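Local coordinates for hypothetical protein (PDB 2IL5), which is of unknown function but has the helix-grip fold of the Bet v 1-like clan and belongs to the AHSA1-like (activator of Hsp90 ATPase homolog 1-like) family, at residues N8-K20 with Y139-V151. Sequence-based numbering, arbitrary orientation.
Sequences NVENEHVEVEIEK and YKQKKKEYHDAMV
With the CA atoms of Val-14 and His-147, and of Val-16 and Val-151, nearest each other, strand 12-20 and helix 139-151 run roughly parallel, their axes 31° apart and 8.5 Å at closest approach. Near Glu-12, the phenol of Tyr-139 reaches up, CG anti to the backbone N (chi1 -167°), and its OH takes a nearly straight hydrogen bond from Glu-12 N, 3.0 Å away. The carboxylate of Glu-12 lies at the edge of that ring, the two planes 73° apart, while Lys-143 CD lies over one ring face. A bend at chi3 then lifts the lysine ammonium to Glu-12 in a salt bridge, NZ meeting OE1 nearly along its C-O bond; the modelled 2.5 Å is doubtful as an exact length. Val-14 comes down between two helix residues: its CG1 packs on Lys-143 CB and its CG2 meets the edge of the Tyr-146 ring, 3.3 Å from CD2. Two residues along the strand, Val-16 puts CG2 against Met-150 CB at 3.9 Å and CG1 beside Val-151 CG2. His-147 stands at the flank; a water joins its NE2 to Glu-17 N, and its ND1 donates almost in the ring plane to Asp-148 OD1 (3.3 Å), which Lys-144 NZ also grips; held at both nitrogens, the imidazole is probably limited in rotation. In this helix-grip arrangement, helix 136-166 lies along the antiparallel sheet, whose edge strand 12-22 pairs with strand 118-128. The latter also hydrogen-bonds both tyrosine hydroxyls, Val-128 O with Tyr-139 OH, and Ser-126 and Tyr-124 hydroxyls with Tyr-146 OH, while farther along Ile-18 packs on Phe-154 and Phe-158.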
loop_
_atom_site.group_PDB
_atom_site.type_symbol
_atom_site.label_atom_id
_atom_site.label_comp_id
_atom_site.label_asym_id
_atom_site.label_seq_id
_atom_site.Cartn_x
_atom_site.Cartn_y
_atom_site.Cartn_z
ATOM N N ASN A 8 -2.220 0.432 -24.051
ATOM C CA ASN A 8 -2.602 1.745 -24.646
ATOM C C ASN A 8 -1.416 2.709 -24.551
ATOM O O ASN A 8 -1.034 3.129 -23.472
ATOM C CB ASN A 8 -3.846 2.293 -23.914
ATOM C CG ASN A 8 -4.479 3.512 -24.603
ATOM O OD1 ASN A 8 -3.905 4.099 -25.524
ATOM N ND2 ASN A 8 -5.670 3.905 -24.130
ATOM N N VAL A 9 -0.822 3.074 -25.682
ATOM C CA VAL A 9 0.341 3.973 -25.632
ATOM C C VAL A 9 0.059 5.288 -24.865
ATOM O O VAL A 9 0.998 6.010 -24.515
ATOM C CB VAL A 9 0.987 4.219 -27.044
ATOM C CG1 VAL A 9 0.009 4.900 -28.033
ATOM C CG2 VAL A 9 2.319 4.994 -26.917
ATOM N N GLU A 10 -1.219 5.547 -24.550
ATOM C CA GLU A 10 -1.680 6.865 -24.087
ATOM C C GLU A 10 -1.971 6.969 -22.573
ATOM O O GLU A 10 -2.184 8.062 -22.052
ATOM C CB GLU A 10 -2.867 7.334 -24.943
ATOM C CG GLU A 10 -2.464 7.646 -26.392
ATOM C CD GLU A 10 -3.582 8.264 -27.232
ATOM O OE1 GLU A 10 -4.585 8.749 -26.662
ATOM O OE2 GLU A 10 -3.452 8.272 -28.475
ATOM N N ASN A 11 -1.978 5.828 -21.894
ATOM C CA ASN A 11 -2.173 5.769 -20.460
ATOM C C ASN A 11 -0.918 6.239 -19.755
ATOM O O ASN A 11 0.187 5.812 -20.123
ATOM C CB ASN A 11 -2.469 4.348 -20.020
ATOM C CG ASN A 11 -3.851 3.853 -20.456
ATOM O OD1 ASN A 11 -4.701 4.608 -20.952
ATOM N ND2 ASN A 11 -4.077 2.558 -20.255
ATOM N N GLU A 12 -1.089 7.115 -18.757
ATOM C CA GLU A 12 0.032 7.694 -18.010
ATOM C C GLU A 12 -0.107 7.298 -16.565
ATOM O O GLU A 12 -1.189 6.909 -16.134
ATOM C CB GLU A 12 0.058 9.226 -18.101
ATOM C CG GLU A 12 0.219 9.769 -19.492
ATOM C CD GLU A 12 -0.251 11.219 -19.620
ATOM O OE1 GLU A 12 -0.408 11.917 -18.597
ATOM O OE2 GLU A 12 -0.458 11.675 -20.762
ATOM N N HIS A 13 1.006 7.422 -15.838
ATOM C CA HIS A 13 1.107 7.036 -14.455
ATOM C C HIS A 13 0.769 8.197 -13.539
ATOM O O HIS A 13 1.100 9.328 -13.828
ATOM C CB HIS A 13 2.539 6.591 -14.143
ATOM C CG HIS A 13 2.959 5.332 -14.851
ATOM N ND1 HIS A 13 2.594 4.072 -14.420
ATOM C CD2 HIS A 13 3.765 5.140 -15.922
ATOM C CE1 HIS A 13 3.123 3.163 -15.218
ATOM N NE2 HIS A 13 3.844 3.783 -16.133
ATOM N N VAL A 14 0.105 7.921 -12.426
ATOM C CA VAL A 14 0.245 8.821 -11.312
ATOM C C VAL A 14 1.230 8.218 -10.296
ATOM O O VAL A 14 1.319 6.994 -10.140
ATOM C CB VAL A 14 -1.091 9.311 -10.688
ATOM C CG1 VAL A 14 -2.038 9.843 -11.785
ATOM C CG2 VAL A 14 -1.738 8.264 -9.911
ATOM N N GLU A 15 1.937 9.122 -9.618
ATOM C CA GLU A 15 2.873 8.786 -8.609
ATOM C C GLU A 15 2.541 9.459 -7.297
ATOM O O GLU A 15 2.312 10.663 -7.243
ATOM C CB GLU A 15 4.293 9.140 -9.084
ATOM C CG GLU A 15 4.660 8.338 -10.306
ATOM C CD GLU A 15 5.969 8.723 -10.910
ATOM O OE1 GLU A 15 6.064 9.812 -11.493
ATOM O OE2 GLU A 15 6.925 7.924 -10.823
ATOM N N VAL A 16 2.569 8.665 -6.233
ATOM C CA VAL A 16 2.313 9.142 -4.896
ATOM C C VAL A 16 3.597 8.998 -4.080
ATOM O O VAL A 16 4.234 7.961 -4.084
ATOM C CB VAL A 16 1.045 8.416 -4.279
ATOM C CG1 VAL A 16 0.916 8.663 -2.796
ATOM C CG2 VAL A 16 -0.257 8.879 -5.025
ATOM N N GLU A 17 3.984 10.074 -3.403
ATOM C CA GLU A 17 5.186 10.077 -2.599
ATOM C C GLU A 17 4.785 10.524 -1.227
ATOM O O GLU A 17 4.274 11.623 -1.061
ATOM C CB GLU A 17 6.238 11.013 -3.190
ATOM C CG GLU A 17 6.836 10.486 -4.505
ATOM C CD GLU A 17 7.827 11.446 -5.093
ATOM O OE1 GLU A 17 7.392 12.529 -5.546
ATOM O OE2 GLU A 17 9.037 11.130 -5.100
ATOM N N ILE A 18 4.999 9.656 -0.249
ATOM C CA ILE A 18 4.639 9.965 1.138
ATOM C C ILE A 18 5.818 9.736 2.089
ATOM O O ILE A 18 6.466 8.696 2.044
ATOM C CB ILE A 18 3.363 9.180 1.624
ATOM C CG1 ILE A 18 2.120 9.601 0.808
ATOM C CG2 ILE A 18 3.158 9.397 3.139
ATOM C CD1 ILE A 18 0.827 8.871 1.152
ATOM N N GLU A 19 6.110 10.733 2.922
ATOM C CA GLU A 19 7.095 10.589 4.006
ATOM C C GLU A 19 6.393 10.595 5.368
ATOM O O GLU A 19 5.619 11.512 5.667
ATOM C CB GLU A 19 8.148 11.706 3.966
ATOM C CG GLU A 19 9.084 11.669 5.168
ATOM C CD GLU A 19 10.131 12.766 5.167
ATOM O OE1 GLU A 19 10.009 13.744 4.400
ATOM O OE2 GLU A 19 11.089 12.643 5.948
ATOM N N LYS A 20 6.646 9.562 6.173
ATOM C CA LYS A 20 6.198 9.540 7.579
ATOM C C LYS A 20 7.369 9.377 8.549
ATOM O O LYS A 20 8.284 8.595 8.294
ATOM C CB LYS A 20 5.218 8.403 7.813
ATOM C CG LYS A 20 3.914 8.525 7.058
ATOM C CD LYS A 20 3.133 9.690 7.593
ATOM C CE LYS A 20 1.896 9.921 6.771
ATOM N NZ LYS A 20 1.094 11.007 7.412
ATOM N N TYR A 139 -8.372 14.415 -19.091
ATOM C CA TYR A 139 -7.430 13.378 -18.670
ATOM C C TYR A 139 -6.568 13.807 -17.480
ATOM O O TYR A 139 -6.338 13.055 -16.519
ATOM C CB TYR A 139 -6.510 13.002 -19.831
ATOM C CG TYR A 139 -5.768 11.740 -19.509
ATOM C CD1 TYR A 139 -6.423 10.687 -18.844
ATOM C CD2 TYR A 139 -4.405 11.604 -19.785
ATOM C CE1 TYR A 139 -5.764 9.552 -18.491
ATOM C CE2 TYR A 139 -3.739 10.443 -19.445
ATOM C CZ TYR A 139 -4.441 9.424 -18.796
ATOM O OH TYR A 139 -3.819 8.243 -18.495
ATOM N N LYS A 140 -6.080 15.033 -17.567
ATOM C CA LYS A 140 -5.341 15.630 -16.517
ATOM C C LYS A 140 -6.169 15.751 -15.230
ATOM O O LYS A 140 -5.659 15.456 -14.157
ATOM C CB LYS A 140 -4.741 16.944 -16.996
ATOM C CG LYS A 140 -4.562 18.020 -15.924
ATOM C CD LYS A 140 -3.374 18.963 -16.271
ATOM C CE LYS A 140 -3.220 20.039 -15.187
ATOM N NZ LYS A 140 -1.829 20.544 -15.051
ATOM N N GLN A 141 -7.439 16.141 -15.346
ATOM C CA GLN A 141 -8.349 16.169 -14.215
ATOM C C GLN A 141 -8.633 14.803 -13.591
ATOM O O GLN A 141 -8.733 14.711 -12.378
ATOM C CB GLN A 141 -9.654 16.960 -14.551
ATOM C CG GLN A 141 -9.306 18.442 -14.963
ATOM C CD GLN A 141 -10.481 19.349 -15.500
ATOM O OE1 GLN A 141 -10.469 20.576 -15.259
ATOM N NE2 GLN A 141 -11.449 18.763 -16.245
ATOM N N LYS A 142 -8.802 13.756 -14.416
ATOM C CA LYS A 142 -8.972 12.383 -13.932
ATOM C C LYS A 142 -7.713 11.855 -13.174
ATOM O O LYS A 142 -7.857 11.147 -12.200
ATOM C CB LYS A 142 -9.280 11.418 -15.083
ATOM C CG LYS A 142 -9.541 9.985 -14.597
ATOM C CD LYS A 142 -9.847 8.994 -15.692
ATOM C CE LYS A 142 -10.083 7.566 -15.122
ATOM N NZ LYS A 142 -10.116 6.602 -16.230
ATOM N N LYS A 143 -6.505 12.187 -13.630
ATOM C CA LYS A 143 -5.270 11.802 -12.921
ATOM C C LYS A 143 -5.069 12.548 -11.605
ATOM O O LYS A 143 -4.591 11.967 -10.661
ATOM C CB LYS A 143 -4.039 11.987 -13.783
ATOM C CG LYS A 143 -4.103 11.162 -15.065
ATOM C CD LYS A 143 -3.173 11.792 -16.082
ATOM C CE LYS A 143 -1.782 11.654 -15.607
ATOM N NZ LYS A 143 -0.987 12.722 -16.260
ATOM N N LYS A 144 -5.431 13.828 -11.570
ATOM C CA LYS A 144 -5.414 14.592 -10.354
ATOM C C LYS A 144 -6.383 14.042 -9.276
ATOM O O LYS A 144 -5.992 13.905 -8.127
ATOM C CB LYS A 144 -5.671 16.071 -10.665
ATOM C CG LYS A 144 -5.823 16.969 -9.451
ATOM C CD LYS A 144 -4.501 17.582 -8.971
ATOM C CE LYS A 144 -3.657 16.599 -8.103
ATOM N NZ LYS A 144 -3.007 17.253 -6.904
ATOM N N GLU A 145 -7.615 13.727 -9.665
ATOM C CA GLU A 145 -8.634 13.118 -8.791
ATOM C C GLU A 145 -8.155 11.770 -8.271
ATOM O O GLU A 145 -8.338 11.439 -7.104
ATOM C CB GLU A 145 -9.957 12.888 -9.556
ATOM C CG GLU A 145 -11.021 13.932 -9.409
ATOM C CD GLU A 145 -11.780 14.241 -10.723
ATOM O OE1 GLU A 145 -12.097 13.313 -11.525
ATOM O OE2 GLU A 145 -12.043 15.446 -10.950
ATOM N N TYR A 146 -7.622 10.972 -9.180
ATOM C CA TYR A 146 -7.049 9.665 -8.849
ATOM C C TYR A 146 -5.849 9.762 -7.858
ATOM O O TYR A 146 -5.819 9.051 -6.859
ATOM C CB TYR A 146 -6.689 8.866 -10.136
ATOM C CG TYR A 146 -6.212 7.492 -9.812
ATOM C CD1 TYR A 146 -7.102 6.510 -9.362
ATOM C CD2 TYR A 146 -4.858 7.176 -9.888
ATOM C CE1 TYR A 146 -6.644 5.239 -9.023
ATOM C CE2 TYR A 146 -4.386 5.917 -9.536
ATOM C CZ TYR A 146 -5.271 4.951 -9.113
ATOM O OH TYR A 146 -4.789 3.690 -8.793
ATOM N N HIS A 147 -4.914 10.666 -8.120
ATOM C CA HIS A 147 -3.816 10.978 -7.240
ATOM C C HIS A 147 -4.270 11.378 -5.840
ATOM O O HIS A 147 -3.714 10.890 -4.857
ATOM C CB HIS A 147 -2.968 12.116 -7.816
ATOM C CG HIS A 147 -1.830 12.536 -6.924
ATOM N ND1 HIS A 147 -1.974 13.494 -5.941
ATOM C CD2 HIS A 147 -0.536 12.132 -6.864
ATOM C CE1 HIS A 147 -0.819 13.659 -5.312
ATOM N NE2 HIS A 147 0.069 12.847 -5.850
ATOM N N ASP A 148 -5.233 12.300 -5.747
ATOM C CA ASP A 148 -5.708 12.781 -4.455
ATOM C C ASP A 148 -6.454 11.697 -3.662
ATOM O O ASP A 148 -6.374 11.670 -2.429
ATOM C CB ASP A 148 -6.610 14.027 -4.620
ATOM C CG ASP A 148 -5.858 15.242 -5.151
ATOM O OD1 ASP A 148 -4.597 15.264 -5.153
ATOM O OD2 ASP A 148 -6.534 16.203 -5.550
ATOM N N ALA A 149 -7.189 10.846 -4.366
ATOM C CA ALA A 149 -7.856 9.692 -3.791
ATOM C C ALA A 149 -6.857 8.675 -3.208
ATOM O O ALA A 149 -7.082 8.110 -2.123
ATOM C CB ALA A 149 -8.767 8.995 -4.854
HETATM N N MSE A 150 -5.799 8.403 -3.960
HETATM C CA MSE A 150 -4.695 7.538 -3.496
HETATM C C MSE A 150 -3.888 8.110 -2.341
HETATM O O MSE A 150 -3.573 7.388 -1.429
HETATM C CB MSE A 150 -3.781 7.142 -4.661
HETATM C CG MSE A 150 -4.550 6.395 -5.732
HETATM SE SE MSE A 150 -5.369 4.685 -5.193
HETATM C CE MSE A 150 -7.274 5.143 -5.230
ATOM N N VAL A 151 -3.557 9.395 -2.383
ATOM C CA VAL A 151 -2.932 10.063 -1.271
ATOM C C VAL A 151 -3.780 9.870 -0.016
ATOM O O VAL A 151 -3.276 9.445 1.023
ATOM C CB VAL A 151 -2.714 11.573 -1.570
ATOM C CG1 VAL A 151 -2.347 12.352 -0.293
ATOM C CG2 VAL A 151 -1.628 11.741 -2.585
HETATM O O HOH W 1 2.584 12.512 -4.062
#